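Local coordinates for TRAP solute Binding Protein (PDB 5I7I) that binds aromatic acids such as 3-hydroxybenzoate and, as a solute-binding protein of the TRAP family, probably delivers them to a membrane transporter, at residues A[105-110]-A[171-176]; A[109-114]-A[144-149]; A[166-171]-A[186-191]; A[206-211]-A[232-237]; A[224-229]-A[290-295]. All blocks are in the same frame, centred on the assembly; numbering follows the deposited sequence.

Contact 1 of 5, residues A[105-110]-A[171-176]; sequences FELPFM and TRVITK
The N-cap of helix 172-180 is T171, and its hydroxyl joins the helix to the loop 105-110: T171 OG1 donates to E106 OE2 at 2.7 Å. The bond reaches OE2 on the syn side, with the donor 27° out of the carboxylate plane. In the opposite role, T171 OG1 accepts the amide of I174 (N to OG1 3.2 Å) along a nearly straight N-H...O line of 169°, so one hydroxyl both caps the first turn and holds the loop. Beyond CG the glutamate chain is extended and passes the helix surface. V173 CG1 packs against E106 CB at 3.6 Å, and V173 CG2 lies the same 3.6 Å from E106 OE1. I174 CD1 meets the backbone O of E106 at 3.2 Å, while L107 CD2 touches V173 CG1 more loosely at 4.0 Å. E106 OE2 has a second partner in T236 OG1. Putting an alanine here would probably leave the hydroxyls of T171 and T236 without their shared acceptor and open a gap beside V173. With two hydroxyls on one buried carboxylate oxygen and the start of a helix close by, a negative charge on E106 is likely to be stabilised.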
# COMPACT_ATOMS: atom_id res chain seq x y z
N PHE A 105 -4.40 0.07 -9.92
CA PHE A 105 -5.08 0.24 -8.64
C PHE A 105 -4.64 1.49 -7.91
O PHE A 105 -5.29 1.86 -6.92
CB PHE A 105 -4.89 -1.00 -7.78
CG PHE A 105 -5.87 -2.09 -8.09
CD1 PHE A 105 -5.66 -2.97 -9.14
CD2 PHE A 105 -7.03 -2.21 -7.34
CE1 PHE A 105 -6.58 -3.97 -9.42
CE2 PHE A 105 -7.96 -3.20 -7.64
CZ PHE A 105 -7.73 -4.08 -8.66
N GLU A 106 -3.59 2.15 -8.37
CA GLU A 106 -3.09 3.37 -7.79
C GLU A 106 -3.70 4.63 -8.40
O GLU A 106 -3.37 5.73 -7.97
CB GLU A 106 -1.58 3.45 -7.96
CG GLU A 106 -0.81 2.39 -7.24
CD GLU A 106 0.66 2.65 -7.31
OE1 GLU A 106 1.30 2.23 -8.30
OE2 GLU A 106 1.16 3.33 -6.39
N LEU A 107 -4.56 4.49 -9.41
CA LEU A 107 -5.04 5.65 -10.12
C LEU A 107 -6.03 6.45 -9.28
O LEU A 107 -6.60 5.94 -8.30
CB LEU A 107 -5.66 5.22 -11.45
CG LEU A 107 -4.65 4.62 -12.43
CD1 LEU A 107 -5.35 4.10 -13.67
CD2 LEU A 107 -3.60 5.67 -12.84
N PRO A 108 -6.21 7.73 -9.60
CA PRO A 108 -6.99 8.61 -8.73
C PRO A 108 -8.40 8.08 -8.52
O PRO A 108 -9.08 7.68 -9.46
CB PRO A 108 -6.97 9.94 -9.48
CG PRO A 108 -5.64 9.91 -10.25
CD PRO A 108 -5.55 8.49 -10.69
N PHE A 109 -8.84 8.10 -7.28
CA PHE A 109 -10.22 7.80 -6.93
C PHE A 109 -10.64 6.39 -7.30
O PHE A 109 -11.83 6.11 -7.43
CB PHE A 109 -11.16 8.88 -7.47
CG PHE A 109 -10.87 10.22 -6.87
CD1 PHE A 109 -11.28 10.53 -5.59
CD2 PHE A 109 -10.09 11.14 -7.55
CE1 PHE A 109 -10.96 11.73 -5.03
CE2 PHE A 109 -9.77 12.36 -6.97
CZ PHE A 109 -10.20 12.65 -5.71
N MET A 110 -9.67 5.46 -7.40
CA MET A 110 -9.98 4.04 -7.57
C MET A 110 -10.50 3.35 -6.32
O MET A 110 -11.39 2.48 -6.44
CB MET A 110 -8.76 3.27 -8.06
CG MET A 110 -8.51 3.50 -9.51
SD MET A 110 -9.75 2.75 -10.59
CE MET A 110 -9.31 1.05 -10.42
N THR A 171 4.93 6.39 -4.49
CA THR A 171 5.26 5.75 -5.76
C THR A 171 5.11 6.76 -6.88
O THR A 171 4.57 7.85 -6.69
CB THR A 171 4.30 4.61 -6.09
OG1 THR A 171 3.06 5.18 -6.51
CG2 THR A 171 4.07 3.70 -4.90
N ARG A 172 5.59 6.37 -8.05
CA ARG A 172 5.55 7.25 -9.21
C ARG A 172 4.12 7.59 -9.60
O ARG A 172 3.84 8.73 -9.99
CB ARG A 172 6.28 6.57 -10.36
CG ARG A 172 6.44 7.45 -11.57
CD ARG A 172 7.42 6.81 -12.55
NE ARG A 172 8.79 6.75 -12.03
CZ ARG A 172 9.80 6.16 -12.66
NH1 ARG A 172 9.60 5.56 -13.82
NH2 ARG A 172 11.02 6.17 -12.13
N VAL A 173 3.21 6.62 -9.55
CA VAL A 173 1.82 6.91 -9.89
C VAL A 173 1.25 7.95 -8.93
O VAL A 173 0.58 8.90 -9.35
CB VAL A 173 0.98 5.63 -9.95
CG1 VAL A 173 -0.44 5.94 -10.36
CG2 VAL A 173 1.60 4.63 -10.91
N ILE A 174 1.50 7.79 -7.62
CA ILE A 174 0.90 8.70 -6.67
C ILE A 174 1.55 10.07 -6.73
O ILE A 174 0.88 11.09 -6.54
CB ILE A 174 0.91 8.12 -5.25
CG1 ILE A 174 0.22 6.75 -5.22
CG2 ILE A 174 0.19 9.06 -4.30
CD1 ILE A 174 -1.15 6.71 -5.87
N THR A 175 2.85 10.15 -7.00
CA THR A 175 3.44 11.48 -7.16
C THR A 175 2.89 12.17 -8.40
O THR A 175 2.68 13.39 -8.39
CB THR A 175 4.97 11.41 -7.18
OG1 THR A 175 5.44 10.47 -8.15
CG2 THR A 175 5.50 11.03 -5.81
N LYS A 176 2.67 11.43 -9.48
CA LYS A 176 2.04 12.04 -10.65
C LYS A 176 0.65 12.56 -10.31
O LYS A 176 0.24 13.62 -10.81
CB LYS A 176 2.01 11.05 -11.81
CG LYS A 176 3.36 10.85 -12.42
CD LYS A 176 3.30 9.90 -13.59
CE LYS A 176 4.63 9.80 -14.27
NZ LYS A 176 4.63 8.72 -15.28

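Contact 2 of 5, residues A[109-114]-A[144-149]; sequences FMPASA and HAPGKI
P111 and P146 set their rings against each other, sliding past in opposite directions, with CG of P111 3.9 Å from CG of P146. The P146 ring also lies against the next carbonyl of the loop, its CG 3.5 Å from A112 O. Further along, A114 points its methyl at the peptide joining H144 to A145, the CB standing 3.6 Å from A145 N. No direct hydrogen bond links the two segments; a water donates to A112 O at 3.1 Å and to H144 O at 2.9 Å, tying two backbone carbonyls together across the interface. H144 has its CB directed away from 109-114. With CG lying between the backbone N and the carbonyl carbon (chi1 56°), ND1 swings back to donate to A145 O at 2.7 Å. That oxygen lies in the ring plane, whereas the donor sits 36° above the plane of the carbonyl, so the bond fixes the rotation of a ring that lines the 3-hydroxybenzoate pocket. K148 NZ likewise folds back, onto P146 O at 2.8 Å, and forms a salt bridge with E278. Segment 144-149 carries the chain from strand 136-143 of the five-stranded sheet to strand 148-151 of the six-stranded one, the kind of interlobe connection typical of two-lobed solute-binding proteins.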
# COMPACT_ATOMS: atom_id res chain seq x y z
N PHE A 109 -8.84 8.10 -7.28
CA PHE A 109 -10.22 7.80 -6.93
C PHE A 109 -10.64 6.39 -7.30
O PHE A 109 -11.83 6.11 -7.43
CB PHE A 109 -11.16 8.88 -7.47
CG PHE A 109 -10.87 10.22 -6.87
CD1 PHE A 109 -11.28 10.53 -5.59
CD2 PHE A 109 -10.09 11.14 -7.55
CE1 PHE A 109 -10.96 11.73 -5.03
CE2 PHE A 109 -9.77 12.36 -6.97
CZ PHE A 109 -10.20 12.65 -5.71
N MET A 110 -9.67 5.46 -7.40
CA MET A 110 -9.98 4.04 -7.57
C MET A 110 -10.50 3.35 -6.32
O MET A 110 -11.39 2.48 -6.44
CB MET A 110 -8.76 3.27 -8.06
CG MET A 110 -8.51 3.50 -9.51
SD MET A 110 -9.75 2.75 -10.59
CE MET A 110 -9.31 1.05 -10.42
N PRO A 111 -9.98 3.61 -5.11
CA PRO A 111 -10.23 2.66 -4.02
C PRO A 111 -11.55 2.86 -3.30
O PRO A 111 -11.98 3.99 -3.04
CB PRO A 111 -9.06 2.92 -3.06
CG PRO A 111 -8.80 4.39 -3.24
CD PRO A 111 -9.00 4.63 -4.72
N ALA A 112 -12.19 1.75 -2.99
CA ALA A 112 -13.24 1.72 -1.99
C ALA A 112 -12.58 1.38 -0.65
O ALA A 112 -11.43 1.76 -0.42
CB ALA A 112 -14.33 0.72 -2.39
N SER A 113 -13.26 0.64 0.22
CA SER A 113 -12.62 0.18 1.44
C SER A 113 -11.38 -0.66 1.11
O SER A 113 -11.26 -1.23 0.02
CB SER A 113 -13.58 -0.67 2.25
OG SER A 113 -13.86 -1.87 1.56
N ALA A 114 -10.47 -0.77 2.07
CA ALA A 114 -9.35 -1.69 1.86
C ALA A 114 -9.85 -3.12 1.74
O ALA A 114 -9.28 -3.91 0.99
CB ALA A 114 -8.32 -1.58 2.98
N HIS A 144 -3.92 -0.41 1.53
CA HIS A 144 -4.38 0.35 2.68
C HIS A 144 -5.73 1.01 2.39
O HIS A 144 -6.17 1.14 1.24
CB HIS A 144 -3.31 1.35 3.15
CG HIS A 144 -2.80 2.33 2.13
ND1 HIS A 144 -3.54 3.42 1.70
CD2 HIS A 144 -1.58 2.45 1.55
CE1 HIS A 144 -2.80 4.15 0.88
NE2 HIS A 144 -1.60 3.59 0.78
N ALA A 145 -6.41 1.42 3.44
CA ALA A 145 -7.58 2.26 3.26
C ALA A 145 -7.16 3.54 2.54
O ALA A 145 -6.00 3.93 2.60
CB ALA A 145 -8.19 2.59 4.61
N PRO A 146 -8.06 4.21 1.84
CA PRO A 146 -7.64 5.36 1.04
C PRO A 146 -6.77 6.35 1.79
O PRO A 146 -7.04 6.70 2.94
CB PRO A 146 -8.96 5.98 0.59
CG PRO A 146 -9.89 4.82 0.51
CD PRO A 146 -9.50 3.93 1.68
N GLY A 147 -5.71 6.78 1.14
CA GLY A 147 -4.83 7.75 1.74
C GLY A 147 -5.46 9.12 1.92
O GLY A 147 -6.45 9.49 1.28
N LYS A 148 -4.86 9.88 2.85
CA LYS A 148 -5.27 11.23 3.19
C LYS A 148 -4.10 12.17 2.92
O LYS A 148 -2.94 11.76 2.74
CB LYS A 148 -5.73 11.30 4.65
CG LYS A 148 -7.06 10.58 4.94
CD LYS A 148 -6.95 9.07 5.19
CE LYS A 148 -8.31 8.43 5.31
NZ LYS A 148 -8.24 6.94 5.41
N ILE A 149 -4.42 13.47 2.91
CA ILE A 149 -3.47 14.55 2.63
C ILE A 149 -3.09 15.20 3.95
O ILE A 149 -3.96 15.63 4.70
CB ILE A 149 -4.10 15.58 1.68
CG1 ILE A 149 -4.44 14.94 0.34
CG2 ILE A 149 -3.18 16.76 1.47
CD1 ILE A 149 -5.36 15.77 -0.53
O HOH W 1 -8.49 0.83 -0.44

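Contact 3 of 5, residues A[166-171]-A[186-191]; sequences KMRGPT and VGMPVP. With 3HB (3-hydroxybenzoic acid), chain C.
R168 and V190 lie side by side at the carboxylate end of the bound 3-hydroxybenzoate. The guanidinium meets the carboxylate end-on with two nearly straight bonds, NH1 of R168 to O1' of the ligand at 2.9 Å and NH2 of R168 to O2' at 2.7 Å. V190 CG1 touches ring carbon C6 of the ligand at 3.6 Å. Such an arginine-carboxylate pair is the hallmark of ligand binding in TRAP solute-binding proteins. The next shell fixes the guanidinium: its NE and NH2 grip the single atom M188 O side-on, at 2.9 Å from NE and 2.8 Å from NH2, near the guanidinium plane. P170 CA lies over one face of the group, offset toward its rim, and NH1 has a further acceptor in V206 O. A bend at chi2 (-90°) carries the arginine chain past M188, where the CG atoms of R168 and M188 stand 3.7 Å apart. Behind this lies the parallel pairing of the strands: V186 N donates to M167 O at 3.0 Å and G169 N to V186 O at 2.9 Å, followed by a weak bond from M188 N to G169 O. Strands 166-169 and 184-187 belong to a beta-alpha-beta unit whose helix, 172-180, connects them. Strand 184-187 is at the margin of the six-stranded sheet, strand 204-207 flanks 166-169 on its other side, and V193 of helix 193-198 packs on R168 and M188.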
# COMPACT_ATOMS: atom_id res chain seq x y z
N LYS A 166 5.45 21.16 -1.46
CA LYS A 166 6.24 19.97 -1.76
C LYS A 166 5.62 18.81 -0.99
O LYS A 166 5.68 18.78 0.24
CB LYS A 166 7.70 20.18 -1.39
CG LYS A 166 8.36 21.23 -2.28
CD LYS A 166 9.77 21.56 -1.89
CE LYS A 166 9.81 22.13 -0.52
NZ LYS A 166 11.14 22.70 -0.20
N MET A 167 5.03 17.87 -1.72
CA MET A 167 4.19 16.83 -1.13
C MET A 167 4.77 15.47 -1.45
O MET A 167 4.94 15.13 -2.62
CB MET A 167 2.76 16.96 -1.64
CG MET A 167 2.11 18.26 -1.21
SD MET A 167 1.87 18.39 0.59
CE MET A 167 0.55 17.23 0.87
N ARG A 168 5.05 14.69 -0.42
CA ARG A 168 5.56 13.34 -0.60
C ARG A 168 4.45 12.38 -1.04
O ARG A 168 3.33 12.40 -0.52
CB ARG A 168 6.17 12.81 0.70
CG ARG A 168 6.59 11.36 0.67
CD ARG A 168 5.51 10.38 1.11
NE ARG A 168 6.02 9.02 1.07
CZ ARG A 168 5.31 7.92 1.29
NH1 ARG A 168 4.03 7.98 1.59
NH2 ARG A 168 5.91 6.73 1.24
N GLY A 169 4.79 11.50 -1.98
CA GLY A 169 4.00 10.33 -2.27
C GLY A 169 4.86 9.08 -2.26
O GLY A 169 6.09 9.16 -2.33
N PRO A 170 4.22 7.90 -2.21
CA PRO A 170 4.98 6.64 -2.05
C PRO A 170 5.51 6.05 -3.34
O PRO A 170 6.45 5.24 -3.28
CB PRO A 170 3.93 5.68 -1.46
CG PRO A 170 2.62 6.22 -1.96
CD PRO A 170 2.80 7.71 -1.91
N THR A 171 4.93 6.39 -4.49
CA THR A 171 5.26 5.75 -5.76
C THR A 171 5.11 6.76 -6.88
O THR A 171 4.57 7.85 -6.69
CB THR A 171 4.30 4.61 -6.09
OG1 THR A 171 3.06 5.18 -6.51
CG2 THR A 171 4.07 3.70 -4.90
N VAL A 186 7.31 14.83 -4.44
CA VAL A 186 8.58 14.24 -4.01
C VAL A 186 8.28 12.79 -3.65
O VAL A 186 7.31 12.52 -2.95
CB VAL A 186 9.16 14.99 -2.80
CG1 VAL A 186 10.55 14.46 -2.46
CG2 VAL A 186 9.22 16.50 -3.08
N GLY A 187 9.09 11.86 -4.13
CA GLY A 187 8.90 10.45 -3.82
C GLY A 187 9.90 9.97 -2.78
O GLY A 187 11.07 10.34 -2.82
N MET A 188 9.43 9.16 -1.83
CA MET A 188 10.34 8.48 -0.91
C MET A 188 9.59 7.41 -0.12
O MET A 188 8.38 7.55 0.12
CB MET A 188 10.98 9.46 0.08
CG MET A 188 9.97 10.03 1.09
SD MET A 188 10.57 11.50 1.95
CE MET A 188 10.54 12.66 0.58
N PRO A 189 10.27 6.33 0.30
CA PRO A 189 9.63 5.39 1.23
C PRO A 189 9.27 6.07 2.54
O PRO A 189 9.84 7.09 2.93
CB PRO A 189 10.70 4.31 1.43
CG PRO A 189 11.53 4.38 0.17
CD PRO A 189 11.59 5.85 -0.15
N VAL A 190 8.27 5.52 3.21
CA VAL A 190 7.66 6.20 4.35
C VAL A 190 8.62 6.46 5.51
O VAL A 190 8.46 7.47 6.20
CB VAL A 190 6.34 5.53 4.78
CG1 VAL A 190 6.59 4.20 5.43
CG2 VAL A 190 5.54 6.45 5.70
N PRO A 191 9.64 5.63 5.77
CA PRO A 191 10.51 5.93 6.92
C PRO A 191 11.31 7.22 6.76
O PRO A 191 11.85 7.70 7.76
CB PRO A 191 11.44 4.71 7.01
CG PRO A 191 10.70 3.63 6.29
CD PRO A 191 10.01 4.34 5.17
C1' 3HB C . 3.54 4.44 2.21
O1' 3HB C . 2.81 5.42 1.93
O2' 3HB C . 4.69 4.35 1.71
C1 3HB C . 3.09 3.39 3.22
C2 3HB C . 1.77 3.40 3.66
C3 3HB C . 1.34 2.47 4.57
C4 3HB C . 2.21 1.54 5.07
C5 3HB C . 3.53 1.52 4.63
C6 3HB C . 3.98 2.45 3.71
O3 3HB C . 0.03 2.49 4.99

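Contact 4 of 5, residues A[206-211]-A[232-237]; sequences VVPWEI and GLYTTP. With 3HB (3-hydroxybenzoic acid), chain C.
Y234 brings its hydroxyl to the V206-V207 peptide without making a hydrogen bond there: Y234 OH is 3.3 Å from V207 N, close to the ring plane, but the angle is poor. What joins the segments is apolar. The tyrosine takes the chi1 of 78° that sets its ring between the backbone N and the carbonyl carbon and directs it at V206, whose CB lies 3.6 Å from Y234 CE1. V206 CG1 adds a looser touch on L233 CD2 at 4.3 Å. Past the strand, the same segment turns to the ligand. E210, its chain bent at chi2 (92°), presents OE1 to the phenolic O3 of 3-hydroxybenzoate, which donates to it at 2.6 Å; OE2 of E210 is held by N38. P208 CG presses on O3 at 3.1 Å, and I211 lies over one face of the ligand ring, its CB 3.6 Å from C3 and its CD1 3.7 Å from C4. With a glycine in place of I211, that face would probably lose the cover over C3 and C4, and the aromatic ring would be freer to shift. The backbone nitrogens of W209 and E210 are bonded to E278 of helix 264-287. Strand 204-207 runs between 166-169 and 148-151, I174 of helix 172-180 packs on both V206 and Y234, and 232-237 leads from strand 223-227 to strand 237-243 of the other sheet.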
# COMPACT_ATOMS: atom_id res chain seq x y z
N VAL A 206 1.10 12.37 1.38
CA VAL A 206 -0.04 11.47 1.44
C VAL A 206 0.38 10.16 2.09
O VAL A 206 1.46 9.63 1.81
CB VAL A 206 -0.74 11.25 0.09
CG1 VAL A 206 -1.41 12.50 -0.36
CG2 VAL A 206 0.22 10.73 -0.94
N VAL A 207 -0.46 9.70 3.02
CA VAL A 207 -0.42 8.38 3.63
C VAL A 207 -1.81 8.13 4.21
O VAL A 207 -2.52 9.09 4.54
CB VAL A 207 0.58 8.26 4.80
CG1 VAL A 207 1.98 7.95 4.32
CG2 VAL A 207 0.59 9.50 5.67
N PRO A 208 -2.20 6.89 4.41
CA PRO A 208 -3.36 6.62 5.26
C PRO A 208 -3.00 6.94 6.71
O PRO A 208 -1.85 7.15 7.06
CB PRO A 208 -3.60 5.12 5.06
CG PRO A 208 -2.21 4.59 4.84
CD PRO A 208 -1.46 5.65 4.08
N TRP A 209 -4.02 6.97 7.57
CA TRP A 209 -3.75 7.23 8.98
C TRP A 209 -2.85 6.17 9.59
O TRP A 209 -2.04 6.47 10.47
CB TRP A 209 -5.05 7.27 9.77
CG TRP A 209 -6.04 8.33 9.46
CD1 TRP A 209 -7.29 8.14 8.94
CD2 TRP A 209 -5.92 9.73 9.73
NE1 TRP A 209 -7.95 9.34 8.86
CE2 TRP A 209 -7.13 10.33 9.34
CE3 TRP A 209 -4.92 10.53 10.27
CZ2 TRP A 209 -7.37 11.69 9.47
CZ3 TRP A 209 -5.15 11.87 10.41
CH2 TRP A 209 -6.37 12.44 10.02
N GLU A 210 -3.02 4.89 9.19
CA GLU A 210 -2.54 3.78 10.01
C GLU A 210 -1.04 3.78 10.18
O GLU A 210 -0.54 3.30 11.21
CB GLU A 210 -2.99 2.44 9.41
CG GLU A 210 -2.35 2.08 8.06
CD GLU A 210 -1.09 1.24 8.17
OE1 GLU A 210 -0.44 1.03 7.12
OE2 GLU A 210 -0.75 0.77 9.28
N ILE A 211 -0.30 4.27 9.18
CA ILE A 211 1.17 4.24 9.21
C ILE A 211 1.74 5.40 10.01
O ILE A 211 2.92 5.38 10.37
CB ILE A 211 1.73 4.18 7.77
CG1 ILE A 211 3.23 3.84 7.74
CG2 ILE A 211 1.46 5.48 7.03
CD1 ILE A 211 3.57 2.49 8.35
N GLY A 232 -12.07 6.83 -2.34
CA GLY A 232 -11.06 7.63 -1.70
C GLY A 232 -10.01 8.12 -2.68
O GLY A 232 -10.02 7.81 -3.87
N LEU A 233 -9.10 8.94 -2.16
CA LEU A 233 -8.16 9.65 -3.01
C LEU A 233 -7.30 8.70 -3.82
O LEU A 233 -7.17 8.86 -5.04
CB LEU A 233 -7.29 10.55 -2.14
CG LEU A 233 -6.35 11.50 -2.85
CD1 LEU A 233 -7.19 12.55 -3.61
CD2 LEU A 233 -5.40 12.16 -1.85
N TYR A 234 -6.71 7.70 -3.17
CA TYR A 234 -5.83 6.74 -3.81
C TYR A 234 -5.55 5.66 -2.79
O TYR A 234 -5.78 5.83 -1.58
CB TYR A 234 -4.48 7.38 -4.23
CG TYR A 234 -3.58 7.53 -3.03
CD1 TYR A 234 -3.75 8.58 -2.14
CD2 TYR A 234 -2.60 6.58 -2.73
CE1 TYR A 234 -2.97 8.69 -1.00
CE2 TYR A 234 -1.82 6.68 -1.56
CZ TYR A 234 -2.02 7.73 -0.71
OH TYR A 234 -1.31 7.85 0.47
N THR A 235 -5.02 4.54 -3.28
CA THR A 235 -4.33 3.60 -2.42
C THR A 235 -3.11 3.11 -3.18
O THR A 235 -2.91 3.44 -4.35
CB THR A 235 -5.23 2.42 -2.01
OG1 THR A 235 -4.57 1.69 -1.00
CG2 THR A 235 -5.50 1.49 -3.17
N THR A 236 -2.27 2.33 -2.49
CA THR A 236 -1.12 1.74 -3.16
C THR A 236 -0.97 0.27 -2.75
O THR A 236 -1.16 -0.07 -1.57
CB THR A 236 0.18 2.55 -2.93
OG1 THR A 236 1.17 2.24 -3.92
CG2 THR A 236 0.76 2.32 -1.54
N PRO A 237 -0.75 -0.62 -3.71
CA PRO A 237 -0.69 -2.05 -3.39
C PRO A 237 0.52 -2.45 -2.57
O PRO A 237 1.66 -2.05 -2.85
CB PRO A 237 -0.69 -2.73 -4.75
CG PRO A 237 -1.42 -1.80 -5.60
CD PRO A 237 -1.01 -0.43 -5.15
C1' 3HB C . 3.54 4.44 2.21
O1' 3HB C . 2.81 5.42 1.93
O2' 3HB C . 4.69 4.35 1.71
C1 3HB C . 3.09 3.39 3.22
C2 3HB C . 1.77 3.40 3.66
C3 3HB C . 1.34 2.47 4.57
C4 3HB C . 2.21 1.54 5.07
C5 3HB C . 3.53 1.52 4.63
C6 3HB C . 3.98 2.45 3.71
O3 3HB C . 0.03 2.49 4.99

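Contact 5 of 5, residues A[224-229]-A[290-295]; sequences HTTVSG and GTIHSL
H224 and I292 begin a parallel beta pairing that adds strand 291-295 to the margin of the six-stranded sheet, the two strands running 30° apart. The backbone ladder alternates between partners: H293 N donates to H224 O at 2.9 Å, T226 N to H293 O at 2.8 Å and L295 N to T226 O at 2.9 Å. At the start, H224 N reaches T291 O only weakly. Between these bonds, CA-H...O contacts fill in, as from T225 CA to H293 O at 3.1 Å. A water bridges H224 O and T291 OG1. Apolar contacts form on both faces. On that of T225 and V227, T225 CG2 meets L295 CG at 3.7 Å with the side chains crossing at about a right angle; V227 CG1 touches L295 CD1 at 4.2 Å, and M303 of helix 297-320 lies on L295. On the face of H224 and T226, I292 CD1 folds back toward the neighbouring strand and contacts T226 CG2. Two polar side chains find partners elsewhere, H224 ND1 with H150 and T225 OG1 with I156 O. G290 passes the edge of the H224 ring, where a side chain would clash with CD2. The pairing ends at S228, whose N and OG both donate to L295 O; with OG between its own backbone N and carbonyl carbon (chi1 66°), the hydroxyl bond from S228 OG to L295 O is 2.7 Å.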
# COMPACT_ATOMS: atom_id res chain seq x y z
N HIS A 224 -5.14 17.75 8.10
CA HIS A 224 -5.42 16.51 7.42
C HIS A 224 -6.68 16.66 6.60
O HIS A 224 -7.69 17.18 7.09
CB HIS A 224 -5.58 15.38 8.44
CG HIS A 224 -4.52 15.37 9.48
ND1 HIS A 224 -3.25 14.90 9.25
CD2 HIS A 224 -4.52 15.81 10.76
CE1 HIS A 224 -2.52 15.04 10.33
NE2 HIS A 224 -3.26 15.60 11.27
N THR A 225 -6.62 16.22 5.35
CA THR A 225 -7.75 16.28 4.44
C THR A 225 -8.04 14.90 3.87
O THR A 225 -7.12 14.18 3.45
CB THR A 225 -7.53 17.31 3.33
OG1 THR A 225 -7.75 18.60 3.88
CG2 THR A 225 -8.48 17.12 2.15
N THR A 226 -9.30 14.54 3.86
CA THR A 226 -9.78 13.34 3.22
C THR A 226 -10.83 13.74 2.18
O THR A 226 -11.05 14.92 1.93
CB THR A 226 -10.30 12.34 4.26
OG1 THR A 226 -10.49 11.09 3.60
CG2 THR A 226 -11.62 12.80 4.87
N VAL A 227 -11.47 12.75 1.58
CA VAL A 227 -12.53 13.03 0.63
C VAL A 227 -13.79 12.31 1.08
O VAL A 227 -13.75 11.20 1.62
CB VAL A 227 -12.19 12.68 -0.83
CG1 VAL A 227 -10.98 13.47 -1.30
CG2 VAL A 227 -11.93 11.20 -0.97
N SER A 228 -14.91 12.98 0.87
CA SER A 228 -16.21 12.39 1.12
C SER A 228 -16.60 11.48 -0.04
O SER A 228 -15.95 11.46 -1.08
CB SER A 228 -17.26 13.48 1.30
OG SER A 228 -17.46 14.20 0.09
N GLY A 229 -17.67 10.73 0.15
CA GLY A 229 -18.13 9.83 -0.88
C GLY A 229 -17.51 8.46 -0.76
O GLY A 229 -16.86 8.10 0.21
N GLY A 290 -4.97 17.65 15.71
CA GLY A 290 -5.17 17.74 14.29
C GLY A 290 -6.57 18.21 13.92
O GLY A 290 -7.54 18.06 14.66
N THR A 291 -6.66 18.73 12.71
CA THR A 291 -7.93 18.97 12.04
C THR A 291 -8.11 17.94 10.95
O THR A 291 -7.13 17.44 10.38
CB THR A 291 -8.02 20.37 11.42
OG1 THR A 291 -6.90 20.60 10.54
CG2 THR A 291 -8.06 21.45 12.49
N ILE A 292 -9.37 17.63 10.65
CA ILE A 292 -9.69 16.72 9.56
C ILE A 292 -10.80 17.35 8.75
O ILE A 292 -11.89 17.65 9.29
CB ILE A 292 -10.03 15.30 10.06
CG1 ILE A 292 -10.46 14.40 8.89
CG2 ILE A 292 -11.13 15.30 11.09
CD1 ILE A 292 -9.41 14.22 7.85
N HIS A 293 -10.52 17.60 7.48
CA HIS A 293 -11.42 18.26 6.56
C HIS A 293 -11.74 17.28 5.45
O HIS A 293 -10.84 16.61 4.93
CB HIS A 293 -10.73 19.49 5.98
CG HIS A 293 -11.59 20.30 5.05
ND1 HIS A 293 -12.77 20.88 5.44
CD2 HIS A 293 -11.42 20.63 3.75
CE1 HIS A 293 -13.30 21.53 4.42
NE2 HIS A 293 -12.50 21.39 3.37
N SER A 294 -13.00 17.21 5.04
CA SER A 294 -13.45 16.24 4.06
C SER A 294 -13.97 16.97 2.82
O SER A 294 -14.97 17.68 2.89
CB SER A 294 -14.52 15.34 4.67
OG SER A 294 -14.87 14.32 3.75
N LEU A 295 -13.28 16.81 1.70
CA LEU A 295 -13.67 17.49 0.48
C LEU A 295 -14.98 16.94 -0.07
O LEU A 295 -15.23 15.73 -0.07
CB LEU A 295 -12.60 17.31 -0.59
CG LEU A 295 -11.20 17.78 -0.20
CD1 LEU A 295 -10.28 17.63 -1.40
CD2 LEU A 295 -11.21 19.21 0.28
O HOH W 2 -7.53 19.86 7.96

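From the N terminus, the loop after strand 87-91 starts two contacts. Contact 2 closes first, bringing 109-114 back to the interlobe passage 144-149; contact 1 closes after it, on the start of helix 172-180. Contact 3 crosses contact 1, T171 belonging to both, and joins the ends of one beta-alpha-beta unit. Contacts 4 and 5 also cross each other: 206-211 meets the return passage 232-237, while 224-229 waits for strand 291-295. Contacts 3 and 5 lie at opposite margins of the six-stranded sheet. In the middle, contacts 2 and 4 have centres about 5 Å apart, and contacts 3 and 4 hold the two ends of the ligand.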